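Local coordinates for uncharacterized protein (PDB 6PTM) that probably hydrolyses carrageenan chains from their ends, as a family GH42 exo-carrageenase of Bacteroides ovatus, at residues K570-N575 against K619-F624; R348-S353 against F361-F366; I395-W400 against G422-S427. All blocks are in the same frame, centred on the assembly; numbering follows the deposited sequence.

Along the chain, contact 2 comes first, contact 3 next and contact 1 last, one closing before the next opens. Contacts 2 and 3 belong to the (β/α)8 barrel expected of a GH42 enzyme. Contact 2 packs helix 358-385 against the long excursion that follows strand 288-292, and contact 3, about 5 Å from the centre of the molecule, joins the chain just after strand 391-394 to the end of strand 421-423. Contact 1 lies in the α/β domain that follows. Its helix 570-575 leans on helix 358-385, with I574 against F361 and M364, so contacts 1 and 2 touch, their centres about 15 Å apart. Contact 3 touches neither; its centre is about 22 Å from each of theirs. Contacts 1 and 2 thus meet where the two domains dock.

Contact 1: K570-N575 against K619-F624; sequences KASSIN and KTPYAF. With EDO (1,2-ethanediol), chain C.
N575 lies flat over the ring of Y622, and this stack is one of the main elements of the contact. Its CB sits above the ring centre, 3.5 Å from the Y622 centroid, while the side-chain amide lies 16° from parallel with the ring. The amide is held in that pose by its ND2, which donates to A571 O one turn back (2.8 Å) and also to the carbonyl of E652. A second CH-pi contact is made by A571, whose CB lies over the F624 face, offset toward the rim, 4.0 Å from the centroid. K570 CB meets the edge of the same ring.

The hydrogen bond between the segments runs from S572 OG to Y622 O at 2.7 Å, on a carbonyl lone pair. The serine gets there because OG stands beside its own backbone N (chi1 -74°), and T620 CG2 packs against that OG at 3.4 Å.

As for charge, K570 NZ forms a salt bridge with D410 and binds O1 of an ethanediol molecule, probably from the crystallisation liquor, at 2.8 Å.

Helix 570-575 and loop 619-624 follow neighbouring strands, 564-567 and 614-617, of a five-stranded parallel sheet in 2-1-3-4-5 order, the flavodoxin-like arrangement.

Contact 2: R348-S353 against F361-F366; sequences RIMQAS and FDFMAF
M350 reaches F363 through a chain bent twice: CG stands beside the backbone N, and turns at chi2 (-68°) and chi3 (99°) curl the methyl group round over the ring. F363 meets it with CG anti to its own backbone N (chi1 -160°), which swings the ring out from the helix toward the loop. CE of M350 then lies over one face, 3.5 Å from F363 CD1, and M350 CG covers the same face farther round, 3.7 Å from F363 CD2. The sulfur stands obliquely to the ring, 4.6 Å from M350 SD to the F363 centroid and closest to F363 CB, a Met-aromatic contact with a CH-pi component from the methyl.

In the fold, this is where the long excursion after strand 288-292 of the (β/α)8 barrel comes back to helix 358-385, which leads on to strand 391-394. The loop carrying M350 is tied by backbone hydrogen bonds to C298 and E300, so the methionine is presented from a braced backbone. F316, on helix 310-324, meets F363 edge-to-face.

M364 adds a second thioether. It runs past M350 in the opposite direction, its CE 3.6 Å from M350 CG. At the other end of the contact R348 supplies only its backbone: its carbonyl O approaches F363 CZ to 3.4 Å, at a slant to the ring. The guanidinium group of R348 is engaged away from the helix segment, in salt bridges with D345 and E310, a hydrogen bond to the carbonyl of G346 and a cation-pi contact with Y313.

Contact 3: I395-W400 against G422-S427; sequences IMPNLW and GNDASS
I395 offers its carbonyl oxygen to the backbone of the other segment, and D424 N takes it up in a hydrogen bond of 3.1 Å. The donor sits above the carbonyl plane, 39° out of it, so neither lone pair is used squarely. The same oxygen receives a CH···O contact from N423 CA, also at 3.1 Å.

A second polar element lies within 422-427. N423 OD1 accepts from A425 N (3.2 Å) on a lone pair, closing an Asx turn. CG of N423 is set between its backbone N and carbonyl carbon (chi1 57°), which brings the amide round to A425, and Y454 OH is a further partner of that oxygen.

Apolar packing centres on P397. Its CG rests 3.6 Å from A425 CA and also touches A425 CB and N423 CB. With an alanine here the ring methylenes would be missing, and a gap would probably open beside A425 and N423.

A van der Waals contact with a carboxylate stands apart from this: M396 lies alongside D424, pointing the same way, with CG 3.7 Å from D424 OD1, and its side chain also reaches E293 and H295.

The contact lies at the C-terminal ends of strands 391-394 and 421-423, neighbours in the (β/α)8 barrel; glycosidases of this fold carry their active sites at that end of the strands.

Contact 1: K570-N575 against K619-F624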
ATOM      1  N   LYS A 570      19.420  -3.144   5.125  1.00 15.99           N
ATOM      2  CA  LYS A 570      19.854  -1.919   4.416  1.00 15.71           C
ATOM      3  C   LYS A 570      21.335  -2.021   4.048  1.00 15.21           C
ATOM      4  O   LYS A 570      21.712  -1.343   3.107  1.00 15.55           O
ATOM      5  CB  LYS A 570      19.617  -0.697   5.307  1.00 15.65           C
ATOM      6  CG  LYS A 570      18.140  -0.335   5.487  1.00 16.92           C
ATOM      7  CD  LYS A 570      17.880   0.815   6.470  1.00 16.49           C
ATOM      8  CE  LYS A 570      18.027   0.349   7.901  1.00 18.10           C
ATOM      9  NZ  LYS A 570      17.910   1.451   8.890  1.00 19.37           N
ATOM     10  N   ALA A 571      22.149  -2.773   4.791  1.00 15.52           N
ATOM     11  CA  ALA A 571      23.570  -3.030   4.425  1.00 14.97           C
ATOM     12  C   ALA A 571      23.678  -3.535   2.975  1.00 15.14           C
ATOM     13  O   ALA A 571      24.552  -3.065   2.253  1.00 16.84           O
ATOM     14  CB  ALA A 571      24.189  -4.023   5.397  1.00 15.12           C
ATOM     15  N   SER A 572      22.831  -4.478   2.554  1.00 15.78           N
ATOM     16  CA  SER A 572      22.834  -5.011   1.164  1.00 14.38           C
ATOM     17  C   SER A 572      22.054  -4.105   0.215  1.00 14.36           C
ATOM     18  O   SER A 572      22.531  -3.973  -0.912  1.00 15.34           O
ATOM     19  CB  SER A 572      22.338  -6.438   1.085  1.00 14.12           C
ATOM     20  OG  SER A 572      23.296  -7.356   1.590  1.00 13.30           O
ATOM     21  N   SER A 573      20.903  -3.517   0.596  1.00 14.10           N
ATOM     22  CA  SER A 573      20.075  -2.732  -0.366  1.00 14.20           C
ATOM     23  C   SER A 573      20.799  -1.453  -0.764  1.00 13.79           C
ATOM     24  O   SER A 573      20.678  -1.034  -1.937  1.00 14.61           O
ATOM     25  CB  SER A 573      18.677  -2.458   0.152  1.00 14.60           C
ATOM     26  OG  SER A 573      18.718  -1.814   1.409  1.00 15.30           O
ATOM     27  N   ILE A 574      21.498  -0.796   0.174  1.00 14.24           N
ATOM     28  CA  ILE A 574      22.215   0.467  -0.141  1.00 13.48           C
ATOM     29  C   ILE A 574      23.425   0.167  -1.046  1.00 13.55           C
ATOM     30  O   ILE A 574      23.637   0.936  -1.976  1.00 14.88           O
ATOM     31  CB  ILE A 574      22.572   1.235   1.141  1.00 14.59           C
ATOM     32  CG1 ILE A 574      21.307   1.724   1.874  1.00 13.50           C
ATOM     33  CG2 ILE A 574      23.514   2.384   0.794  1.00 15.76           C
ATOM     34  CD1 ILE A 574      21.589   2.361   3.254  1.00 13.90           C
ATOM     35  N   ASN A 575      24.189  -0.900  -0.786  1.00 14.56           N
ATOM     36  CA  ASN A 575      25.476  -1.177  -1.487  1.00 15.05           C
ATOM     37  C   ASN A 575      25.229  -1.867  -2.841  1.00 16.42           C
ATOM     38  O   ASN A 575      26.050  -1.692  -3.733  1.00 19.23           O
ATOM     39  CB  ASN A 575      26.424  -2.042  -0.655  1.00 15.53           C
ATOM     40  CG  ASN A 575      27.130  -1.269   0.433  1.00 14.69           C
ATOM     41  OD1 ASN A 575      27.907  -0.383   0.101  1.00 15.22           O
ATOM     42  ND2 ASN A 575      26.878  -1.609   1.707  1.00 14.29           N
ATOM     43  N   LYS A 619      21.271 -14.132  -1.015  1.00 16.33           N
ATOM     44  CA  LYS A 619      22.037 -13.107  -1.765  1.00 17.90           C
ATOM     45  C   LYS A 619      22.111 -11.801  -0.957  1.00 17.13           C
ATOM     46  O   LYS A 619      21.865 -10.705  -1.509  1.00 16.81           O
ATOM     47  CB  LYS A 619      21.398 -12.934  -3.143  1.00 21.25           C
ATOM     48  CG  LYS A 619      21.610 -14.100  -4.109  1.00 24.74           C
ATOM     49  CD  LYS A 619      21.538 -13.639  -5.568  1.00 29.49           C
ATOM     50  CE  LYS A 619      22.534 -14.330  -6.470  1.00 35.70           C
ATOM     51  NZ  LYS A 619      22.145 -15.740  -6.593  1.00 39.65           N
ATOM     52  N   THR A 620      22.520 -11.924   0.302  1.00 16.53           N
ATOM     53  CA  THR A 620      22.704 -10.802   1.249  1.00 17.01           C
ATOM     54  C   THR A 620      24.165 -10.797   1.701  1.00 17.94           C
ATOM     55  O   THR A 620      24.453 -11.037   2.876  1.00 17.36           O
ATOM     56  CB  THR A 620      21.642 -10.918   2.352  1.00 17.37           C
ATOM     57  OG1 THR A 620      20.346 -11.018   1.732  1.00 18.78           O
ATOM     58  CG2 THR A 620      21.662  -9.742   3.301  1.00 18.07           C
ATOM     59  N   PRO A 621      25.127 -10.504   0.793  1.00 19.81           N
ATOM     60  CA  PRO A 621      26.552 -10.624   1.109  1.00 19.96           C
ATOM     61  C   PRO A 621      27.003  -9.541   2.096  1.00 19.50           C
ATOM     62  O   PRO A 621      27.878  -9.837   2.867  1.00 19.36           O
ATOM     63  CB  PRO A 621      27.257 -10.440  -0.242  1.00 20.67           C
ATOM     64  CG  PRO A 621      26.315  -9.569  -1.035  1.00 20.33           C
ATOM     65  CD  PRO A 621      24.929  -9.972  -0.563  1.00 20.22           C
ATOM     66  N   TYR A 622      26.399  -8.349   2.039  1.00 20.24           N
ATOM     67  CA  TYR A 622      26.610  -7.250   3.017  1.00 19.26           C
ATOM     68  C   TYR A 622      25.637  -7.364   4.197  1.00 19.94           C
ATOM     69  O   TYR A 622      24.402  -7.492   4.005  1.00 18.02           O
ATOM     70  CB  TYR A 622      26.378  -5.881   2.386  1.00 19.06           C
ATOM     71  CG  TYR A 622      27.230  -5.528   1.200  1.00 18.13           C
ATOM     72  CD1 TYR A 622      28.337  -4.724   1.362  1.00 17.00           C
ATOM     73  CD2 TYR A 622      26.835  -5.837  -0.103  1.00 18.04           C
ATOM     74  CE1 TYR A 622      29.086  -4.302   0.281  1.00 17.84           C
ATOM     75  CE2 TYR A 622      27.572  -5.431  -1.204  1.00 18.21           C
ATOM     76  CZ  TYR A 622      28.726  -4.688  -1.004  1.00 19.20           C
ATOM     77  OH  TYR A 622      29.457  -4.206  -2.045  1.00 19.84           O
ATOM     78  N   ALA A 623      26.163  -7.347   5.425  1.00 18.78           N
ATOM     79  CA  ALA A 623      25.325  -7.291   6.634  1.00 18.74           C
ATOM     80  C   ALA A 623      26.020  -6.419   7.663  1.00 18.74           C
ATOM     81  O   ALA A 623      27.258  -6.410   7.701  1.00 19.18           O
ATOM     82  CB  ALA A 623      25.052  -8.664   7.177  1.00 20.19           C
ATOM     83  N   PHE A 624      25.237  -5.720   8.477  1.00 18.18           N
ATOM     84  CA  PHE A 624      25.744  -5.071   9.714  1.00 17.33           C
ATOM     85  C   PHE A 624      26.257  -6.202  10.608  1.00 18.21           C
ATOM     86  O   PHE A 624      25.602  -7.288  10.669  1.00 14.92           O
ATOM     87  CB  PHE A 624      24.656  -4.225  10.382  1.00 17.47           C
ATOM     88  CG  PHE A 624      24.171  -3.057   9.553  1.00 17.29           C
ATOM     89  CD1 PHE A 624      24.970  -1.949   9.375  1.00 17.61           C
ATOM     90  CD2 PHE A 624      22.940  -3.087   8.915  1.00 17.64           C
ATOM     91  CE1 PHE A 624      24.548  -0.888   8.583  1.00 18.12           C
ATOM     92  CE2 PHE A 624      22.505  -2.015   8.142  1.00 17.45           C
ATOM     93  CZ  PHE A 624      23.311  -0.913   7.976  1.00 16.92           C
TER
HETATM   94  C1  EDO C 802      20.399   3.767   7.780  1.00 23.73           C
HETATM   95  O1  EDO C 802      19.696   3.569   8.972  1.00 22.65           O
HETATM   96  C2  EDO C 802      21.214   2.553   7.467  1.00 24.97           C
HETATM   97  O2  EDO C 802      22.339   2.378   8.302  1.00 26.16           O

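Contact 2: R348-S353 against F361-F366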
ATOM      1  N   ARG A 348      27.851  17.233  -1.794  1.00 14.81           N
ATOM      2  CA  ARG A 348      26.461  17.346  -1.265  1.00 17.11           C
ATOM      3  C   ARG A 348      25.467  16.513  -2.100  1.00 17.28           C
ATOM      4  O   ARG A 348      24.289  16.525  -1.793  1.00 17.19           O
ATOM      5  CB  ARG A 348      26.022  18.809  -1.275  1.00 17.27           C
ATOM      6  CG  ARG A 348      26.433  19.576  -0.022  1.00 18.72           C
ATOM      7  CD  ARG A 348      27.905  19.472   0.317  1.00 18.00           C
ATOM      8  NE  ARG A 348      28.301  20.529   1.239  1.00 17.48           N
ATOM      9  CZ  ARG A 348      29.494  20.626   1.809  1.00 17.41           C
ATOM     10  NH1 ARG A 348      30.417  19.707   1.604  1.00 16.62           N
ATOM     11  NH2 ARG A 348      29.748  21.646   2.613  1.00 19.72           N
ATOM     12  N   ILE A 349      25.927  15.841  -3.142  1.00 16.54           N
ATOM     13  CA  ILE A 349      25.122  14.928  -3.993  1.00 15.55           C
ATOM     14  C   ILE A 349      26.047  13.779  -4.386  1.00 16.19           C
ATOM     15  O   ILE A 349      27.253  14.037  -4.505  1.00 16.35           O
ATOM     16  CB  ILE A 349      24.560  15.709  -5.199  1.00 16.54           C
ATOM     17  CG1 ILE A 349      23.447  14.917  -5.890  1.00 18.60           C
ATOM     18  CG2 ILE A 349      25.680  16.093  -6.177  1.00 16.46           C
ATOM     19  CD1 ILE A 349      22.529  15.772  -6.715  1.00 19.82           C
ATOM     20  N   MET A 350      25.509  12.563  -4.527  1.00 14.91           N
ATOM     21  CA  MET A 350      26.277  11.368  -4.838  1.00 16.77           C
ATOM     22  C   MET A 350      26.244  11.134  -6.360  1.00 17.39           C
ATOM     23  O   MET A 350      25.318  11.628  -7.074  1.00 16.24           O
ATOM     24  CB  MET A 350      25.714  10.145  -4.116  1.00 17.57           C
ATOM     25  CG  MET A 350      25.886  10.191  -2.608  1.00 18.90           C
ATOM     26  SD  MET A 350      27.600  10.068  -2.130  1.00 21.03           S
ATOM     27  CE  MET A 350      27.931  11.804  -1.874  1.00 20.98           C
ATOM     28  N   GLN A 351      27.215  10.363  -6.820  1.00 17.05           N
ATOM     29  CA  GLN A 351      27.269   9.821  -8.204  1.00 20.29           C
ATOM     30  C   GLN A 351      26.896   8.338  -8.139  1.00 19.95           C
ATOM     31  O   GLN A 351      27.331   7.647  -7.193  1.00 19.18           O
ATOM     32  CB  GLN A 351      28.663  10.083  -8.807  1.00 21.72           C
ATOM     33  CG  GLN A 351      29.080  11.559  -8.827  1.00 23.50           C
ATOM     34  CD  GLN A 351      28.173  12.440  -9.653  1.00 29.46           C
ATOM     35  OE1 GLN A 351      27.729  12.052 -10.735  1.00 29.67           O
ATOM     36  NE2 GLN A 351      27.891  13.647  -9.165  1.00 31.10           N
ATOM     37  N   ALA A 352      26.149   7.849  -9.120  1.00 19.14           N
ATOM     38  CA  ALA A 352      25.792   6.421  -9.225  1.00 20.70           C
ATOM     39  C   ALA A 352      27.051   5.558  -9.208  1.00 19.84           C
ATOM     40  O   ALA A 352      27.019   4.529  -8.582  1.00 20.86           O
ATOM     41  CB  ALA A 352      24.976   6.180 -10.473  1.00 21.95           C
ATOM     42  N   SER A 353      28.144   5.985  -9.840  1.00 21.23           N
ATOM     43  CA  SER A 353      29.454   5.262  -9.885  1.00 21.34           C
ATOM     44  C   SER A 353      30.047   5.012  -8.492  1.00 21.37           C
ATOM     45  O   SER A 353      30.913   4.135  -8.382  1.00 20.04           O
ATOM     46  CB  SER A 353      30.472   6.019 -10.686  1.00 21.69           C
ATOM     47  OG  SER A 353      30.684   7.303 -10.097  1.00 21.27           O
ATOM     48  N   PHE A 361      27.724   4.833   1.047  1.00 14.12           N
ATOM     49  CA  PHE A 361      26.906   4.110   2.027  1.00 14.67           C
ATOM     50  C   PHE A 361      26.463   5.089   3.120  1.00 14.76           C
ATOM     51  O   PHE A 361      25.287   5.139   3.502  1.00 14.60           O
ATOM     52  CB  PHE A 361      27.672   2.946   2.652  1.00 16.43           C
ATOM     53  CG  PHE A 361      26.803   2.330   3.700  1.00 16.62           C
ATOM     54  CD1 PHE A 361      26.819   2.805   4.992  1.00 17.63           C
ATOM     55  CD2 PHE A 361      25.856   1.395   3.339  1.00 17.40           C
ATOM     56  CE1 PHE A 361      25.950   2.303   5.942  1.00 18.61           C
ATOM     57  CE2 PHE A 361      24.964   0.915   4.275  1.00 18.65           C
ATOM     58  CZ  PHE A 361      25.013   1.367   5.577  1.00 18.79           C
ATOM     59  N   ASP A 362      27.436   5.813   3.656  1.00 15.02           N
ATOM     60  CA  ASP A 362      27.251   6.788   4.755  1.00 14.41           C
ATOM     61  C   ASP A 362      26.241   7.839   4.321  1.00 15.36           C
ATOM     62  O   ASP A 362      25.360   8.193   5.148  1.00 14.19           O
ATOM     63  CB  ASP A 362      28.581   7.391   5.182  1.00 14.08           C
ATOM     64  CG  ASP A 362      29.393   6.468   6.084  1.00 14.64           C
ATOM     65  OD1 ASP A 362      28.843   5.406   6.515  1.00 15.01           O
ATOM     66  OD2 ASP A 362      30.564   6.783   6.311  1.00 14.03           O
ATOM     67  N   PHE A 363      26.381   8.360   3.103  1.00 15.86           N
ATOM     68  CA  PHE A 363      25.489   9.439   2.615  1.00 15.04           C
ATOM     69  C   PHE A 363      24.033   8.922   2.597  1.00 13.92           C
ATOM     70  O   PHE A 363      23.112   9.619   3.084  1.00 13.42           O
ATOM     71  CB  PHE A 363      25.953   9.931   1.248  1.00 16.39           C
ATOM     72  CG  PHE A 363      25.432  11.296   0.915  1.00 16.18           C
ATOM     73  CD1 PHE A 363      26.224  12.412   1.108  1.00 16.34           C
ATOM     74  CD2 PHE A 363      24.166  11.453   0.365  1.00 16.10           C
ATOM     75  CE1 PHE A 363      25.721  13.679   0.849  1.00 17.09           C
ATOM     76  CE2 PHE A 363      23.680  12.719   0.072  1.00 15.64           C
ATOM     77  CZ  PHE A 363      24.457  13.831   0.322  1.00 17.19           C
ATOM     78  N   MET A 364      23.819   7.715   2.065  1.00 13.54           N
ATOM     79  CA  MET A 364      22.459   7.162   1.878  1.00 12.61           C
ATOM     80  C   MET A 364      21.871   6.793   3.249  1.00 12.51           C
ATOM     81  O   MET A 364      20.662   7.039   3.456  1.00 11.07           O
ATOM     82  CB  MET A 364      22.455   5.943   0.947  1.00 12.56           C
ATOM     83  CG  MET A 364      22.916   6.223  -0.462  1.00 12.67           C
ATOM     84  SD  MET A 364      22.344   7.785  -1.120  1.00 13.90           S
ATOM     85  CE  MET A 364      23.180   7.766  -2.710  1.00 13.97           C
ATOM     86  N   ALA A 365      22.701   6.260   4.159  1.00 12.08           N
ATOM     87  CA  ALA A 365      22.296   5.839   5.514  1.00 12.38           C
ATOM     88  C   ALA A 365      21.905   7.089   6.314  1.00 13.81           C
ATOM     89  O   ALA A 365      20.832   7.088   6.939  1.00 14.94           O
ATOM     90  CB  ALA A 365      23.430   5.073   6.160  1.00 12.35           C
ATOM     91  N   PHE A 366      22.728   8.141   6.220  1.00 12.46           N
ATOM     92  CA  PHE A 366      22.459   9.447   6.852  1.00 13.41           C
ATOM     93  C   PHE A 366      21.146   9.994   6.272  1.00 14.32           C
ATOM     94  O   PHE A 366      20.308  10.482   7.050  1.00 13.71           O
ATOM     95  CB  PHE A 366      23.620  10.430   6.675  1.00 12.82           C
ATOM     96  CG  PHE A 366      23.169  11.862   6.854  1.00 13.47           C
ATOM     97  CD1 PHE A 366      22.805  12.328   8.106  1.00 13.67           C
ATOM     98  CD2 PHE A 366      23.035  12.722   5.782  1.00 13.64           C
ATOM     99  CE1 PHE A 366      22.331  13.619   8.274  1.00 13.72           C
ATOM    100  CE2 PHE A 366      22.576  14.023   5.952  1.00 13.85           C
ATOM    101  CZ  PHE A 366      22.233  14.472   7.206  1.00 13.35           C
TER

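Contact 3: I395-W400 against G422-S427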
ATOM      1  N   ILE A 395       3.821   7.034   1.845  1.00 14.78           N
ATOM      2  CA  ILE A 395       5.103   6.486   1.330  1.00 14.58           C
ATOM      3  C   ILE A 395       4.821   5.740   0.031  1.00 12.99           C
ATOM      4  O   ILE A 395       3.879   4.940   0.008  1.00 12.25           O
ATOM      5  CB  ILE A 395       5.759   5.556   2.357  1.00 14.48           C
ATOM      6  CG1 ILE A 395       6.177   6.315   3.617  1.00 16.30           C
ATOM      7  CG2 ILE A 395       6.913   4.821   1.712  1.00 15.35           C
ATOM      8  CD1 ILE A 395       6.438   5.383   4.775  1.00 15.41           C
ATOM      9  N   MET A 396       5.649   5.962  -0.987  1.00 12.97           N
ATOM     10  CA  MET A 396       5.577   5.168  -2.238  1.00 13.95           C
ATOM     11  C   MET A 396       6.223   3.818  -1.957  1.00 13.70           C
ATOM     12  O   MET A 396       7.419   3.764  -1.768  1.00 14.56           O
ATOM     13  CB  MET A 396       6.333   5.877  -3.358  1.00 14.59           C
ATOM     14  CG  MET A 396       5.685   7.176  -3.779  1.00 16.26           C
ATOM     15  SD  MET A 396       6.885   8.257  -4.572  1.00 17.82           S
ATOM     16  CE  MET A 396       7.615   7.173  -5.819  1.00 21.59           C
ATOM     17  N   PRO A 397       5.512   2.678  -1.932  1.00 14.30           N
ATOM     18  CA  PRO A 397       6.152   1.420  -1.547  1.00 14.12           C
ATOM     19  C   PRO A 397       7.325   0.994  -2.433  1.00 14.71           C
ATOM     20  O   PRO A 397       8.137   0.252  -1.953  1.00 14.56           O
ATOM     21  CB  PRO A 397       5.027   0.404  -1.675  1.00 14.32           C
ATOM     22  CG  PRO A 397       3.793   1.225  -1.417  1.00 14.20           C
ATOM     23  CD  PRO A 397       4.067   2.540  -2.113  1.00 14.46           C
ATOM     24  N   ASN A 398       7.366   1.426  -3.694  1.00 14.83           N
ATOM     25  CA  ASN A 398       8.450   1.051  -4.650  1.00 15.91           C
ATOM     26  C   ASN A 398       9.787   1.677  -4.183  1.00 15.61           C
ATOM     27  O   ASN A 398      10.825   1.174  -4.619  1.00 15.05           O
ATOM     28  CB  ASN A 398       8.084   1.296  -6.139  1.00 16.75           C
ATOM     29  CG  ASN A 398       7.927   2.733  -6.590  1.00 18.00           C
ATOM     30  OD1 ASN A 398       8.060   3.678  -5.823  1.00 20.59           O
ATOM     31  ND2 ASN A 398       7.735   2.923  -7.883  1.00 19.36           N
ATOM     32  N   LEU A 399       9.796   2.644  -3.263  1.00 14.19           N
ATOM     33  CA  LEU A 399      11.074   3.142  -2.687  1.00 13.68           C
ATOM     34  C   LEU A 399      11.704   2.074  -1.779  1.00 13.46           C
ATOM     35  O   LEU A 399      12.871   2.194  -1.477  1.00 14.72           O
ATOM     36  CB  LEU A 399      10.860   4.473  -1.973  1.00 13.06           C
ATOM     37  CG  LEU A 399      10.456   5.654  -2.844  1.00 13.63           C
ATOM     38  CD1 LEU A 399      10.296   6.908  -2.015  1.00 13.41           C
ATOM     39  CD2 LEU A 399      11.487   5.880  -3.937  1.00 14.89           C
ATOM     40  N   TRP A 400      10.962   1.027  -1.417  1.00 13.12           N
ATOM     41  CA  TRP A 400      11.504  -0.219  -0.821  1.00 13.06           C
ATOM     42  C   TRP A 400      11.440  -1.400  -1.799  1.00 14.26           C
ATOM     43  O   TRP A 400      12.424  -2.156  -1.826  1.00 13.33           O
ATOM     44  CB  TRP A 400      10.767  -0.579   0.460  1.00 11.98           C
ATOM     45  CG  TRP A 400      11.270  -1.833   1.081  1.00 11.57           C
ATOM     46  CD1 TRP A 400      12.282  -1.964   1.982  1.00 12.02           C
ATOM     47  CD2 TRP A 400      10.736  -3.152   0.886  1.00 11.61           C
ATOM     48  NE1 TRP A 400      12.432  -3.280   2.339  1.00 12.11           N
ATOM     49  CE2 TRP A 400      11.498  -4.030   1.676  1.00 11.78           C
ATOM     50  CE3 TRP A 400       9.712  -3.678   0.099  1.00 12.13           C
ATOM     51  CZ2 TRP A 400      11.284  -5.403   1.689  1.00 12.24           C
ATOM     52  CZ3 TRP A 400       9.459  -5.033   0.147  1.00 12.10           C
ATOM     53  CH2 TRP A 400      10.253  -5.881   0.917  1.00 12.80           C
ATOM     54  N   GLY A 422       0.913   4.008   6.597  1.00 14.48           N
ATOM     55  CA  GLY A 422       0.601   4.823   5.418  1.00 14.32           C
ATOM     56  C   GLY A 422       1.344   4.318   4.204  1.00 14.91           C
ATOM     57  O   GLY A 422       2.490   3.785   4.366  1.00 15.54           O
ATOM     58  N   ASN A 423       0.721   4.502   3.036  1.00 14.64           N
ATOM     59  CA  ASN A 423       1.339   4.288   1.707  1.00 15.19           C
ATOM     60  C   ASN A 423       0.374   4.783   0.629  1.00 14.32           C
ATOM     61  O   ASN A 423      -0.755   5.076   0.948  1.00 13.44           O
ATOM     62  CB  ASN A 423       1.666   2.819   1.439  1.00 15.84           C
ATOM     63  CG  ASN A 423       0.462   1.912   1.558  1.00 18.10           C
ATOM     64  OD1 ASN A 423      -0.302   1.766   0.603  1.00 24.74           O
ATOM     65  ND2 ASN A 423       0.256   1.307   2.700  1.00 14.99           N
ATOM     66  N   ASP A 424       0.826   4.794  -0.620  1.00 15.13           N
ATOM     67  CA  ASP A 424      -0.038   4.975  -1.824  1.00 16.33           C
ATOM     68  C   ASP A 424       0.397   3.913  -2.833  1.00 16.26           C
ATOM     69  O   ASP A 424       0.819   4.253  -3.941  1.00 17.54           O
ATOM     70  CB  ASP A 424      -0.066   6.428  -2.288  1.00 16.26           C
ATOM     71  CG  ASP A 424       1.176   6.920  -2.995  1.00 17.40           C
ATOM     72  OD1 ASP A 424       2.264   6.435  -2.676  1.00 16.38           O
ATOM     73  OD2 ASP A 424       1.033   7.804  -3.857  1.00 18.64           O
ATOM     74  N   ALA A 425       0.312   2.659  -2.405  1.00 14.95           N
ATOM     75  CA  ALA A 425       0.640   1.475  -3.230  1.00 16.58           C
ATOM     76  C   ALA A 425      -0.063   1.607  -4.564  1.00 17.03           C
ATOM     77  O   ALA A 425      -1.271   1.973  -4.555  1.00 17.04           O
ATOM     78  CB  ALA A 425       0.249   0.182  -2.564  1.00 16.47           C
ATOM     79  N   SER A 426       0.704   1.340  -5.633  1.00 17.64           N
ATOM     80  CA  SER A 426       0.267   1.179  -7.041  1.00 18.69           C
ATOM     81  C   SER A 426       0.272  -0.305  -7.407  1.00 18.55           C
ATOM     82  O   SER A 426       1.114  -1.067  -6.864  1.00 14.57           O
ATOM     83  CB  SER A 426       1.169   1.888  -8.026  1.00 20.47           C
ATOM     84  OG  SER A 426       1.181   3.279  -7.797  1.00 20.96           O
ATOM     85  N   SER A 427      -0.589  -0.669  -8.355  1.00 17.63           N
ATOM     86  CA  SER A 427      -0.567  -1.978  -9.047  1.00 20.09           C
ATOM     87  C   SER A 427      -0.719  -1.730 -10.560  1.00 21.04           C
ATOM     88  O   SER A 427       0.232  -1.290 -11.203  1.00 20.24           O
ATOM     89  CB  SER A 427      -1.621  -2.901  -8.464  1.00 19.20           C
ATOM     90  OG  SER A 427      -2.921  -2.318  -8.548  1.00 19.85           O
TER